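Local coordinates for protein cysteine desulfurase (Stenotrophomonas maltophilia, PDB 6WCI) that probably removes sulfur from L-cysteine with the help of pyridoxal 5'-phosphate, giving L-alanine and passing the sulfur to a carrier, at residues I118-Y123 with D264-F269; L188-V193 with T217-S222; A73-A78 with E85-Y90; L31-L36 with Q55-V60; E39-P44 with L371-V376. All coordinates share one frame; numbering follows the deposited sequence.

Contact 1: I118-Y123 with D264-F269; sequences INLVAY and DAMPPF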
# COMPACT_ATOMS: atom_id res chain seq x y z
N ILE B 118 -9.72 -7.69 2.52
CA ILE B 118 -11.03 -8.24 2.21
C ILE B 118 -11.22 -8.37 0.70
O ILE B 118 -11.75 -9.37 0.21
CB ILE B 118 -12.15 -7.40 2.86
CG1 ILE B 118 -12.09 -7.53 4.39
CG2 ILE B 118 -13.53 -7.85 2.38
CD1 ILE B 118 -13.17 -6.71 5.13
N ASN B 119 -10.75 -7.38 -0.06
CA ASN B 119 -10.87 -7.44 -1.52
C ASN B 119 -10.11 -8.62 -2.10
O ASN B 119 -10.53 -9.20 -3.12
CB ASN B 119 -10.38 -6.12 -2.13
CG ASN B 119 -11.44 -5.05 -2.13
OD1 ASN B 119 -12.25 -4.95 -3.06
ND2 ASN B 119 -11.43 -4.20 -1.10
N LEU B 120 -8.98 -8.99 -1.50
CA LEU B 120 -8.27 -10.19 -1.94
C LEU B 120 -9.15 -11.42 -1.79
O LEU B 120 -9.20 -12.27 -2.68
CB LEU B 120 -6.97 -10.35 -1.15
CG LEU B 120 -6.16 -11.64 -1.30
CD1 LEU B 120 -5.96 -12.01 -2.76
CD2 LEU B 120 -4.79 -11.49 -0.63
N VAL B 121 -9.85 -11.54 -0.66
CA VAL B 121 -10.84 -12.61 -0.51
C VAL B 121 -11.89 -12.51 -1.60
O VAL B 121 -12.25 -13.51 -2.23
CB VAL B 121 -11.47 -12.57 0.90
CG1 VAL B 121 -12.42 -13.75 1.08
CG2 VAL B 121 -10.39 -12.56 1.98
N ALA B 122 -12.43 -11.30 -1.82
CA ALA B 122 -13.51 -11.14 -2.79
C ALA B 122 -13.07 -11.56 -4.19
O ALA B 122 -13.80 -12.27 -4.89
CB ALA B 122 -13.98 -9.69 -2.81
N TYR B 123 -11.87 -11.14 -4.61
CA TYR B 123 -11.43 -11.39 -5.98
C TYR B 123 -10.89 -12.80 -6.17
O TYR B 123 -11.10 -13.40 -7.24
CB TYR B 123 -10.37 -10.37 -6.38
CG TYR B 123 -10.92 -9.08 -6.96
CD1 TYR B 123 -11.31 -8.03 -6.13
CD2 TYR B 123 -11.02 -8.90 -8.34
CE1 TYR B 123 -11.80 -6.84 -6.66
CE2 TYR B 123 -11.51 -7.72 -8.88
CZ TYR B 123 -11.90 -6.69 -8.03
OH TYR B 123 -12.38 -5.51 -8.58
N ASP B 264 -3.66 -21.95 -0.64
CA ASP B 264 -3.10 -22.78 -1.71
C ASP B 264 -4.06 -22.88 -2.89
O ASP B 264 -3.63 -22.83 -4.05
CB ASP B 264 -2.75 -24.17 -1.17
CG ASP B 264 -1.57 -24.15 -0.21
OD1 ASP B 264 -0.81 -23.16 -0.21
OD2 ASP B 264 -1.40 -25.13 0.54
N ALA B 265 -5.37 -23.00 -2.63
CA ALA B 265 -6.34 -23.18 -3.71
C ALA B 265 -6.65 -21.88 -4.45
O ALA B 265 -7.02 -21.93 -5.63
CB ALA B 265 -7.63 -23.78 -3.16
N MET B 266 -6.52 -20.73 -3.79
CA MET B 266 -6.90 -19.46 -4.41
C MET B 266 -5.93 -19.07 -5.52
O MET B 266 -4.71 -19.18 -5.34
CB MET B 266 -6.92 -18.35 -3.36
CG MET B 266 -8.15 -18.36 -2.43
SD MET B 266 -7.88 -17.36 -0.94
CE MET B 266 -7.53 -15.75 -1.59
N PRO B 267 -6.43 -18.57 -6.64
CA PRO B 267 -5.53 -18.07 -7.70
C PRO B 267 -4.91 -16.75 -7.29
O PRO B 267 -5.45 -16.03 -6.43
CB PRO B 267 -6.47 -17.89 -8.90
CG PRO B 267 -7.79 -17.60 -8.26
CD PRO B 267 -7.84 -18.48 -7.04
N PRO B 268 -3.76 -16.39 -7.86
CA PRO B 268 -3.16 -15.10 -7.52
C PRO B 268 -4.09 -13.95 -7.87
O PRO B 268 -4.97 -14.07 -8.73
CB PRO B 268 -1.88 -15.05 -8.37
CG PRO B 268 -1.97 -16.18 -9.34
CD PRO B 268 -2.93 -17.18 -8.77
N PHE B 269 -3.92 -12.85 -7.15
CA PHE B 269 -4.72 -11.65 -7.36
C PHE B 269 -3.89 -10.63 -8.14
O PHE B 269 -4.01 -10.54 -9.37
CB PHE B 269 -5.20 -11.07 -6.02
CG PHE B 269 -6.09 -9.87 -6.16
CD1 PHE B 269 -6.88 -9.71 -7.29
CD2 PHE B 269 -6.13 -8.90 -5.18
CE1 PHE B 269 -7.69 -8.61 -7.43
CE2 PHE B 269 -6.94 -7.79 -5.32
CZ PHE B 269 -7.72 -7.65 -6.44
O HOH W 1 -8.25 -13.32 -8.47
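N119 O accepts the backbone N-H of Y123 at 2.8 Å, and F269 CE2 comes to 4.4 Å from the same N119 O. The oxygen also lies in the plane of the Y123 ring, at its edge. F269 reaches this spot from the loop after helix 260-265. Its CG is anti to the backbone N (chi1 -177°), which carries the ring in toward helix 114-126. There it forms an offset stack with Y123, centroids 4.7 Å apart and planes turned by 28°. F269 CZ lies over one face of the Y123 ring, toward its rim, and F269 CE1 is 3.3 Å from Y123 CG. Y123 CB stands over a face of F269, 3.8 Å from its centroid, as a CH-pi contact. L120 runs past F269 in the opposite direction, with L120 CD1 3.5 Å from F269 CB. M266, bent at chi3, brings CE to 4.2 Å from L120 CD1. A water links Y123 O and P268 O, weakly at both ends.

The polar tips of the helix side chains have other partners. Y123 OH bonds to R156 and to F269 O of the second subunit. N119 ND2 bonds to T115 O, and N119 OD1 to the N-H of G271 of that subunit. The direct contact is therefore aromatic and apolar, while these tips bond both within the chain and across the dimer interface.

Contact 2: L188-V193 with T217-S222; sequences LAVTHV and TVVDGS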
# COMPACT_ATOMS: atom_id res chain seq x y z
N LEU B 188 -20.13 -15.62 4.78
CA LEU B 188 -20.63 -14.73 5.82
C LEU B 188 -19.59 -13.67 6.13
O LEU B 188 -18.46 -14.01 6.50
CB LEU B 188 -20.98 -15.50 7.10
CG LEU B 188 -21.25 -14.67 8.36
CD1 LEU B 188 -22.50 -13.82 8.22
CD2 LEU B 188 -21.35 -15.58 9.56
N ALA B 189 -19.96 -12.40 5.97
CA ALA B 189 -19.09 -11.27 6.29
C ALA B 189 -19.54 -10.70 7.63
O ALA B 189 -20.60 -10.07 7.72
CB ALA B 189 -19.13 -10.20 5.20
N VAL B 190 -18.74 -10.92 8.67
CA VAL B 190 -19.12 -10.57 10.03
C VAL B 190 -17.95 -9.86 10.70
O VAL B 190 -16.81 -10.34 10.67
CB VAL B 190 -19.54 -11.82 10.83
CG1 VAL B 190 -18.49 -12.93 10.72
CG2 VAL B 190 -19.81 -11.46 12.29
N THR B 191 -18.23 -8.71 11.31
CA THR B 191 -17.19 -7.97 11.99
C THR B 191 -16.92 -8.55 13.38
O THR B 191 -17.82 -9.11 14.03
CB THR B 191 -17.54 -6.49 12.12
OG1 THR B 191 -16.41 -5.79 12.63
CG2 THR B 191 -18.71 -6.28 13.06
N HIS B 192 -15.67 -8.46 13.81
CA HIS B 192 -15.33 -8.87 15.16
C HIS B 192 -15.74 -7.80 16.15
O HIS B 192 -16.39 -8.08 17.16
CB HIS B 192 -13.84 -9.18 15.27
CG HIS B 192 -13.45 -9.89 16.53
ND1 HIS B 192 -12.19 -10.40 16.73
CD2 HIS B 192 -14.15 -10.16 17.65
CE1 HIS B 192 -12.13 -10.97 17.92
NE2 HIS B 192 -13.31 -10.84 18.50
N VAL B 193 -15.43 -6.54 15.83
CA VAL B 193 -15.80 -5.40 16.64
C VAL B 193 -16.30 -4.29 15.73
O VAL B 193 -15.64 -3.93 14.75
CB VAL B 193 -14.63 -4.90 17.51
CG1 VAL B 193 -15.06 -3.69 18.33
CG2 VAL B 193 -14.14 -6.01 18.42
N THR B 217 -16.38 -17.97 6.39
CA THR B 217 -16.45 -16.77 7.22
C THR B 217 -15.27 -15.85 6.92
O THR B 217 -14.11 -16.28 6.97
CB THR B 217 -16.47 -17.11 8.70
OG1 THR B 217 -15.42 -18.03 9.02
CG2 THR B 217 -17.80 -17.71 9.09
N VAL B 218 -15.58 -14.59 6.62
CA VAL B 218 -14.61 -13.51 6.51
C VAL B 218 -14.82 -12.56 7.68
O VAL B 218 -15.84 -11.86 7.76
CB VAL B 218 -14.73 -12.78 5.16
CG1 VAL B 218 -13.66 -11.72 5.05
CG2 VAL B 218 -14.62 -13.78 4.00
N VAL B 219 -13.88 -12.54 8.61
CA VAL B 219 -14.03 -11.79 9.86
C VAL B 219 -13.19 -10.52 9.76
O VAL B 219 -11.97 -10.57 9.51
CB VAL B 219 -13.63 -12.63 11.08
CG1 VAL B 219 -13.70 -11.80 12.33
CG2 VAL B 219 -14.53 -13.85 11.20
N ASP B 220 -13.84 -9.38 9.96
CA ASP B 220 -13.20 -8.07 9.94
C ASP B 220 -12.71 -7.76 11.36
O ASP B 220 -13.51 -7.45 12.25
CB ASP B 220 -14.18 -7.02 9.44
CG ASP B 220 -13.58 -5.64 9.34
OD1 ASP B 220 -12.45 -5.40 9.84
OD2 ASP B 220 -14.25 -4.77 8.74
N GLY B 221 -11.40 -7.84 11.57
CA GLY B 221 -10.88 -7.63 12.90
C GLY B 221 -10.29 -6.25 13.13
O GLY B 221 -9.51 -6.07 14.07
N SER B 222 -10.67 -5.27 12.30
CA SER B 222 -9.96 -3.98 12.29
C SER B 222 -10.08 -3.25 13.62
O SER B 222 -9.14 -2.54 14.02
CB SER B 222 -10.48 -3.08 11.18
OG SER B 222 -10.59 -3.79 9.96
O HOH W 2 -13.55 -5.25 13.77
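V190 and V219 lie side by side and point the same way, with V190 CG1 4.1 Å from V219 CG2. The CG1 of V190 sits between its backbone N and carbonyl carbon (chi1 51°), which sets it beside the neighbouring valine. L188 and T217 share this face of the sheet. They meet at a slant, L188 CD2 to T217 CG2 at 4.2 Å. Beyond the end of the strand, H192 CB packs on V219 CG1 at 3.9 Å. The H192 ring turns from the other strand, and its ND1 bonds to Y240 OH. A189, T191, V218 and D220 take the other face.

Four backbone bonds fix the parallel pairing. V218 N gives to L188 O at 2.9 Å, almost straight (170°). V190 N gives to V218 O, and D220 N to V190 O. D220 O is gripped twice, by H192 N at 2.8 Å and by a water at 2.7 Å that also donates to V193 O. D220 OD1 accepts the N-H of S222, two residues on, at 3.0 Å, an Asx turn. D220 OD2 lies close to N1 of the pyridoxal-lysine at position 246.

Strands 185-191 and 216-220 are joined through helix 203-212 as a beta-alpha-beta crossover. An aspartate facing the pyridine nitrogen at the end of a central strand is characteristic of fold type I pyridoxal phosphate enzymes.

Contact 3: A73-A78 with E85-Y90; sequences ANVSRA and EATDAY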
# COMPACT_ATOMS: atom_id res chain seq x y z
N ALA B 73 16.78 -0.13 1.74
CA ALA B 73 17.12 -0.94 0.58
C ALA B 73 15.91 -1.83 0.30
O ALA B 73 14.97 -1.87 1.10
CB ALA B 73 18.37 -1.78 0.82
N ASN B 74 15.93 -2.53 -0.83
CA ASN B 74 14.82 -3.41 -1.16
C ASN B 74 15.02 -4.77 -0.50
O ASN B 74 16.11 -5.10 -0.03
CB ASN B 74 14.66 -3.55 -2.68
CG ASN B 74 13.20 -3.65 -3.10
OD1 ASN B 74 12.40 -4.34 -2.46
ND2 ASN B 74 12.84 -2.94 -4.16
N VAL B 75 13.96 -5.58 -0.48
CA VAL B 75 13.96 -6.85 0.24
C VAL B 75 13.92 -8.01 -0.75
O VAL B 75 13.78 -7.83 -1.96
CB VAL B 75 12.79 -6.93 1.24
CG1 VAL B 75 12.97 -5.89 2.33
CG2 VAL B 75 11.48 -6.73 0.52
N SER B 76 14.04 -9.23 -0.21
CA SER B 76 14.05 -10.50 -0.93
C SER B 76 15.27 -10.67 -1.85
O SER B 76 15.83 -9.68 -2.33
CB SER B 76 12.76 -10.69 -1.74
OG SER B 76 12.65 -12.03 -2.21
N ARG B 77 15.66 -11.92 -2.09
CA ARG B 77 16.88 -12.24 -2.84
C ARG B 77 18.00 -11.27 -2.46
O ARG B 77 18.70 -10.72 -3.31
CB ARG B 77 16.64 -12.23 -4.36
CG ARG B 77 16.74 -13.59 -5.06
CD ARG B 77 17.33 -13.53 -6.51
NE ARG B 77 17.03 -12.27 -7.21
CZ ARG B 77 17.03 -12.11 -8.53
NH1 ARG B 77 17.31 -13.12 -9.35
NH2 ARG B 77 16.75 -10.91 -9.03
N ALA B 78 18.14 -11.05 -1.15
CA ALA B 78 19.08 -10.06 -0.63
C ALA B 78 20.51 -10.40 -1.03
O ALA B 78 20.97 -11.54 -0.89
CB ALA B 78 18.95 -9.97 0.89
N GLU B 85 19.82 -6.52 5.79
CA GLU B 85 19.23 -5.92 6.99
C GLU B 85 17.76 -5.59 6.77
O GLU B 85 16.93 -5.86 7.64
CB GLU B 85 20.01 -4.66 7.38
CG GLU B 85 21.47 -4.93 7.67
CD GLU B 85 22.22 -3.72 8.20
OE1 GLU B 85 21.56 -2.69 8.48
OE2 GLU B 85 23.45 -3.80 8.34
N ALA B 86 17.43 -5.03 5.60
CA ALA B 86 16.04 -4.68 5.31
C ALA B 86 15.16 -5.92 5.25
O ALA B 86 14.02 -5.90 5.74
CB ALA B 86 15.98 -3.90 4.00
N THR B 87 15.67 -7.00 4.65
CA THR B 87 14.89 -8.23 4.55
C THR B 87 14.65 -8.85 5.92
O THR B 87 13.53 -9.29 6.22
CB THR B 87 15.61 -9.22 3.62
OG1 THR B 87 15.75 -8.63 2.33
CG2 THR B 87 14.80 -10.52 3.50
N ASP B 88 15.69 -8.91 6.75
CA ASP B 88 15.52 -9.47 8.09
C ASP B 88 14.51 -8.67 8.90
O ASP B 88 13.69 -9.24 9.63
CB ASP B 88 16.87 -9.52 8.81
CG ASP B 88 17.84 -10.48 8.14
OD1 ASP B 88 17.43 -11.19 7.20
OD2 ASP B 88 19.02 -10.51 8.54
N ALA B 89 14.55 -7.34 8.78
CA ALA B 89 13.59 -6.51 9.51
C ALA B 89 12.17 -6.73 8.99
O ALA B 89 11.22 -6.81 9.78
CB ALA B 89 14.00 -5.04 9.39
N TYR B 90 12.02 -6.84 7.67
CA TYR B 90 10.69 -6.95 7.08
C TYR B 90 10.06 -8.30 7.38
O TYR B 90 8.92 -8.37 7.86
CB TYR B 90 10.79 -6.70 5.58
CG TYR B 90 9.52 -6.98 4.80
CD1 TYR B 90 8.42 -6.13 4.90
CD2 TYR B 90 9.44 -8.06 3.94
CE1 TYR B 90 7.25 -6.38 4.18
CE2 TYR B 90 8.29 -8.32 3.22
CZ TYR B 90 7.20 -7.48 3.33
OH TYR B 90 6.06 -7.75 2.59
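V75 packs against A86, T87 and Y90, and this is the tight side of the contact. V75 CG1 lies 3.6 Å from A86 O and 4.0 Å from A86 CB. The same methyl is 4.0 Å from Y90 CB. The V75 and Y90 side chains cross at about a right angle, and V75 CG2 meets the Y90 ring at a slant. A86 CB also touches A73 O, at 3.7 Å. I300 and F303 of helix 300-316 add to this apolar patch, I300 against V75 and F303 against Y90.

Segment 73-78 belongs to the loop between helices 58-70 and 81-101. It folds back on the early turns of the second helix, where 85-90 lies. T87 supplies the polar link. Its OG1 lies beside its own backbone N (chi1 -60°), on the side that faces the loop. It accepts the N-H of S76 at 3.1 Å, in a bent bond of 135°, and bonds to G83 O one turn back in the helix. One hydroxyl thus ties the loop to the helix. N74 braces the loop from within: its OD1 takes the N-H of V75 at 2.8 Å, in plane and on a lone pair. N74 ND2 goes to T297 and to N52 O of the second subunit.

The packing thins out after V75. S76 is poorly ordered and points away from the helix. A78 offers only its CB, 3.8 Å from T87 OG1. R77 is exposed and was modelled in two conformers, yet its O bonds to R379 of the second subunit.

Contact 4: L31-L36 with Q55-V60; sequences LDFPLL and QKPVQV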
# COMPACT_ATOMS: atom_id res chain seq x y z
N LEU B 31 3.27 8.50 28.00
CA LEU B 31 4.39 9.36 27.63
C LEU B 31 5.15 8.84 26.41
O LEU B 31 5.94 9.59 25.83
CB LEU B 31 5.36 9.51 28.80
CG LEU B 31 4.78 10.11 30.09
CD1 LEU B 31 5.87 10.25 31.14
CD2 LEU B 31 4.11 11.44 29.82
N ASP B 32 4.92 7.59 26.02
CA ASP B 32 5.53 7.06 24.81
C ASP B 32 4.98 7.67 23.54
O ASP B 32 5.56 7.47 22.48
CB ASP B 32 5.34 5.54 24.74
CG ASP B 32 6.31 4.80 25.60
OD1 ASP B 32 7.40 5.34 25.86
OD2 ASP B 32 5.98 3.67 26.03
N PHE B 33 3.87 8.41 23.62
CA PHE B 33 3.15 8.90 22.45
C PHE B 33 3.37 10.40 22.32
O PHE B 33 2.64 11.19 22.92
CB PHE B 33 1.65 8.57 22.58
CG PHE B 33 1.36 7.09 22.56
CD1 PHE B 33 1.52 6.32 23.70
CD2 PHE B 33 0.93 6.47 21.39
CE1 PHE B 33 1.25 4.94 23.68
CE2 PHE B 33 0.65 5.10 21.35
CZ PHE B 33 0.81 4.33 22.50
N PRO B 34 4.35 10.84 21.52
CA PRO B 34 4.73 12.26 21.57
C PRO B 34 3.66 13.21 21.07
O PRO B 34 3.62 14.36 21.53
CB PRO B 34 5.99 12.31 20.68
CG PRO B 34 5.86 11.14 19.76
CD PRO B 34 5.16 10.07 20.57
N LEU B 35 2.75 12.77 20.19
CA LEU B 35 1.75 13.69 19.63
C LEU B 35 0.79 14.20 20.70
O LEU B 35 0.33 15.35 20.62
CB LEU B 35 0.98 13.00 18.51
CG LEU B 35 -0.15 13.79 17.81
CD1 LEU B 35 -0.24 13.38 16.36
CD2 LEU B 35 -1.53 13.60 18.49
N LEU B 36 0.46 13.37 21.69
CA LEU B 36 -0.48 13.76 22.74
C LEU B 36 -0.03 15.01 23.51
O LEU B 36 -0.84 15.57 24.25
CB LEU B 36 -0.71 12.59 23.70
CG LEU B 36 -1.12 11.27 23.02
CD1 LEU B 36 -1.28 10.13 24.02
CD2 LEU B 36 -2.39 11.44 22.22
N GLN B 55 -2.89 6.70 17.40
CA GLN B 55 -1.64 7.44 17.48
C GLN B 55 -0.49 6.47 17.70
O GLN B 55 -0.69 5.31 18.07
CB GLN B 55 -1.70 8.48 18.59
CG GLN B 55 -2.81 9.52 18.42
CD GLN B 55 -2.73 10.22 17.08
OE1 GLN B 55 -1.66 10.39 16.51
NE2 GLN B 55 -3.89 10.63 16.56
N LYS B 56 0.73 6.97 17.50
CA LYS B 56 1.84 6.02 17.42
C LYS B 56 2.79 6.20 18.59
O LYS B 56 3.04 7.33 19.02
CB LYS B 56 2.63 6.19 16.11
CG LYS B 56 1.79 6.52 14.87
CD LYS B 56 0.72 5.49 14.59
CE LYS B 56 -0.08 5.91 13.37
NZ LYS B 56 -1.26 5.06 13.11
N PRO B 57 3.31 5.10 19.14
CA PRO B 57 4.38 5.22 20.13
C PRO B 57 5.70 5.56 19.47
O PRO B 57 5.93 5.32 18.28
CB PRO B 57 4.43 3.83 20.77
CG PRO B 57 3.89 2.91 19.71
CD PRO B 57 2.88 3.71 18.93
N VAL B 58 6.59 6.15 20.28
CA VAL B 58 7.85 6.64 19.74
C VAL B 58 8.72 5.49 19.22
O VAL B 58 9.57 5.70 18.35
CB VAL B 58 8.58 7.47 20.81
CG1 VAL B 58 9.27 6.56 21.83
CG2 VAL B 58 9.54 8.41 20.15
N GLN B 59 8.52 4.27 19.73
CA GLN B 59 9.24 3.11 19.22
C GLN B 59 8.89 2.84 17.76
O GLN B 59 9.75 2.44 16.96
CB GLN B 59 8.93 1.89 20.08
CG GLN B 59 9.42 1.96 21.52
CD GLN B 59 8.49 2.74 22.46
OE1 GLN B 59 7.53 3.37 22.02
NE2 GLN B 59 8.78 2.68 23.75
N VAL B 60 7.62 3.06 17.39
CA VAL B 60 7.19 2.85 16.01
C VAL B 60 7.68 3.97 15.11
O VAL B 60 8.21 3.72 14.02
CB VAL B 60 5.65 2.74 15.95
CG1 VAL B 60 5.17 2.82 14.51
CG2 VAL B 60 5.20 1.45 16.61
O HOH W 3 2.22 9.84 19.29
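F33 lays its ring against P57, and the two side chains run side by side in the same direction. F33 CG is anti to its carbonyl carbon (chi1 -65°), and this swings the ring over the proline. P57 CB stands over the ring face, 4.2 Å from the F33 centroid, as a CH-pi contact. P57 CD is 3.6 Å from F33 CE2. Q55 O meets the ring at its edge, 3.5 Å from F33 CE2.

L35 and Q55 cross at about a right angle. Q55 is bent at chi2 (-55°), and its OE1 approaches L35 CD1 at 3.3 Å. The other end of that amide, NE2, bonds to N72 O of the second subunit. Q59 is also bent at chi2. It brings its amide up to the D32 carboxylate with the planes 88° apart, and Q59 NE2 stays 3.7 Å from D32 OD1. The carboxylate has better partners in R28 and Y312. Q59 OE1 is buried and has no partner in the model.

The backbones are joined more simply. V58 N gives to D32 O at 2.8 Å, at the start of helix 58-70. A water takes the N-H of L35 and donates to K56 O at 2.7 Å.

Helix 300-316 covers the side of P57 and Q59. L35 packs on strand 43-47. R69 and R70, on helix 58-70 of the second subunit, pack against P34, L35 and V58. The contact thus sits among helix 300-316, strand 43-47 and that helix.

Contact 5: E39-P44 with L371-V376; sequences EVHGKP and LDLEGV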
# COMPACT_ATOMS: atom_id res chain seq x y z
N GLU B 39 -0.88 21.05 21.42
CA GLU B 39 -2.06 21.85 21.68
C GLU B 39 -2.88 22.02 20.41
O GLU B 39 -2.38 21.93 19.29
CB GLU B 39 -1.68 23.23 22.21
CG GLU B 39 -0.71 23.18 23.37
CD GLU B 39 -0.65 24.50 24.09
OE1 GLU B 39 0.20 25.35 23.75
OE2 GLU B 39 -1.47 24.69 25.00
N VAL B 40 -4.17 22.31 20.60
CA VAL B 40 -5.08 22.60 19.51
C VAL B 40 -5.86 23.84 19.90
O VAL B 40 -6.53 23.86 20.95
CB VAL B 40 -6.03 21.43 19.22
CG1 VAL B 40 -7.05 21.83 18.17
CG2 VAL B 40 -5.25 20.20 18.77
N HIS B 41 -5.78 24.88 19.07
CA HIS B 41 -6.41 26.17 19.37
C HIS B 41 -6.00 26.67 20.75
O HIS B 41 -6.80 27.26 21.49
CB HIS B 41 -7.93 26.08 19.26
CG HIS B 41 -8.41 25.67 17.91
ND1 HIS B 41 -8.93 24.42 17.65
CD2 HIS B 41 -8.42 26.33 16.73
CE1 HIS B 41 -9.26 24.34 16.38
NE2 HIS B 41 -8.96 25.48 15.79
N GLY B 42 -4.74 26.44 21.11
CA GLY B 42 -4.26 26.90 22.40
C GLY B 42 -4.80 26.14 23.59
O GLY B 42 -4.52 26.52 24.73
N LYS B 43 -5.57 25.09 23.37
CA LYS B 43 -6.03 24.20 24.42
C LYS B 43 -5.34 22.85 24.29
O LYS B 43 -4.83 22.50 23.22
CB LYS B 43 -7.55 24.02 24.31
CG LYS B 43 -8.31 25.31 24.60
CD LYS B 43 -9.76 25.23 24.16
CE LYS B 43 -10.58 26.37 24.73
NZ LYS B 43 -10.75 26.23 26.21
N PRO B 44 -5.25 22.08 25.38
CA PRO B 44 -4.68 20.73 25.27
C PRO B 44 -5.48 19.87 24.30
O PRO B 44 -6.69 20.01 24.18
CB PRO B 44 -4.77 20.20 26.70
CG PRO B 44 -4.75 21.45 27.58
CD PRO B 44 -5.47 22.50 26.78
N LEU B 371 -16.72 20.90 19.61
CA LEU B 371 -15.84 20.18 20.52
C LEU B 371 -14.38 20.38 20.11
O LEU B 371 -13.51 20.56 20.98
CB LEU B 371 -16.19 18.69 20.55
CG LEU B 371 -17.40 18.30 21.41
CD1 LEU B 371 -17.72 16.82 21.26
CD2 LEU B 371 -17.17 18.66 22.87
N ASP B 372 -14.11 20.40 18.80
CA ASP B 372 -12.75 20.67 18.33
C ASP B 372 -12.25 22.02 18.80
O ASP B 372 -11.07 22.17 19.14
CB ASP B 372 -12.69 20.59 16.81
CG ASP B 372 -11.35 21.05 16.26
OD1 ASP B 372 -10.36 20.30 16.41
OD2 ASP B 372 -11.30 22.17 15.71
N LEU B 373 -13.13 23.03 18.83
CA LEU B 373 -12.72 24.34 19.33
C LEU B 373 -12.33 24.30 20.80
O LEU B 373 -11.63 25.20 21.27
CB LEU B 373 -13.82 25.37 19.10
CG LEU B 373 -14.13 25.69 17.64
CD1 LEU B 373 -15.27 26.69 17.52
CD2 LEU B 373 -12.88 26.20 16.93
N GLU B 374 -12.76 23.27 21.52
CA GLU B 374 -12.29 23.02 22.88
C GLU B 374 -11.07 22.10 22.91
O GLU B 374 -10.60 21.75 23.99
CB GLU B 374 -13.42 22.43 23.72
CG GLU B 374 -14.69 23.28 23.72
CD GLU B 374 -14.51 24.62 24.44
OE1 GLU B 374 -14.30 24.61 25.67
OE2 GLU B 374 -14.58 25.67 23.76
N GLY B 375 -10.53 21.73 21.75
CA GLY B 375 -9.41 20.81 21.67
C GLY B 375 -9.79 19.35 21.59
O GLY B 375 -8.89 18.51 21.46
N VAL B 376 -11.07 19.03 21.66
CA VAL B 376 -11.54 17.64 21.66
C VAL B 376 -11.71 17.19 20.22
O VAL B 376 -12.43 17.82 19.44
CB VAL B 376 -12.85 17.49 22.44
CG1 VAL B 376 -13.34 16.06 22.34
CG2 VAL B 376 -12.68 17.90 23.89
O HOH W 4 -8.65 20.64 26.16
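H41 faces D372 across the contact, and its ND1 gives a weak hydrogen bond to D372 O at 3.4 Å. The D372 carboxylate oxygen OD2 sits at the edge of the imidazole, next to CE1, with ring and carboxylate planes 82° apart. L373 CD2 lies over a face of the same ring, 4.2 Å from the centroid, as a CH-pi contact. D372 OD1 is satisfied by the backbone N-H of A81 of the second subunit.

The helix end provides for its own carbonyls. D372 O takes the N-H of G375 at 2.7 Å, its main bond beside the weak one from H41. L371 O takes two, from V376 N at 3.0 Å and from E374 N at 2.9 Å, which reach it from opposite faces of its plane. This is a Schellman motif. G375 has a positive phi (90°), and its CA lies close to P44 O, where a side chain would have no room.

K43 lies alongside E374, pointing the same way. The 3.9 Å between K43 NZ and E374 OE1 makes this a long salt bridge. A water bridges the backbones, donating to P44 O at 2.9 Å and to E374 O at 3.1 Å. On the other segment, V40 and K43 bond to each other both ways, N to O, and close a type I' turn.

The hairpin of strands 39-40 and 43-47 thus packs on the C-terminal end of helix 364-373. G375 pairs with V46 as the chain enters strand 376-381, and helix 408-422 packs on P44, E374 and V376.

In the fold
From the N terminus, contact 4 opens first, at 31-36, and closes a short loop at 55-60. Contact 5 opens inside that loop, at 39-44, and closes only at 371-376, so the two cross. It ties the first hairpin, at the edge of the six-stranded sheet, to the end of helix 364-373 and the turn into strand 376-381 of the same sheet. Its long loop encloses contacts 1, 2 and 3. Contact 3 closes a small loop at the start of helix 81-101. Contact 1 then spans 118-123 to 264-269 and holds contact 2 within it. These two touch, V121 CG1 lying 3.7 Å from V218 CG2, where helix 114-126 packs on the seven-stranded sheet.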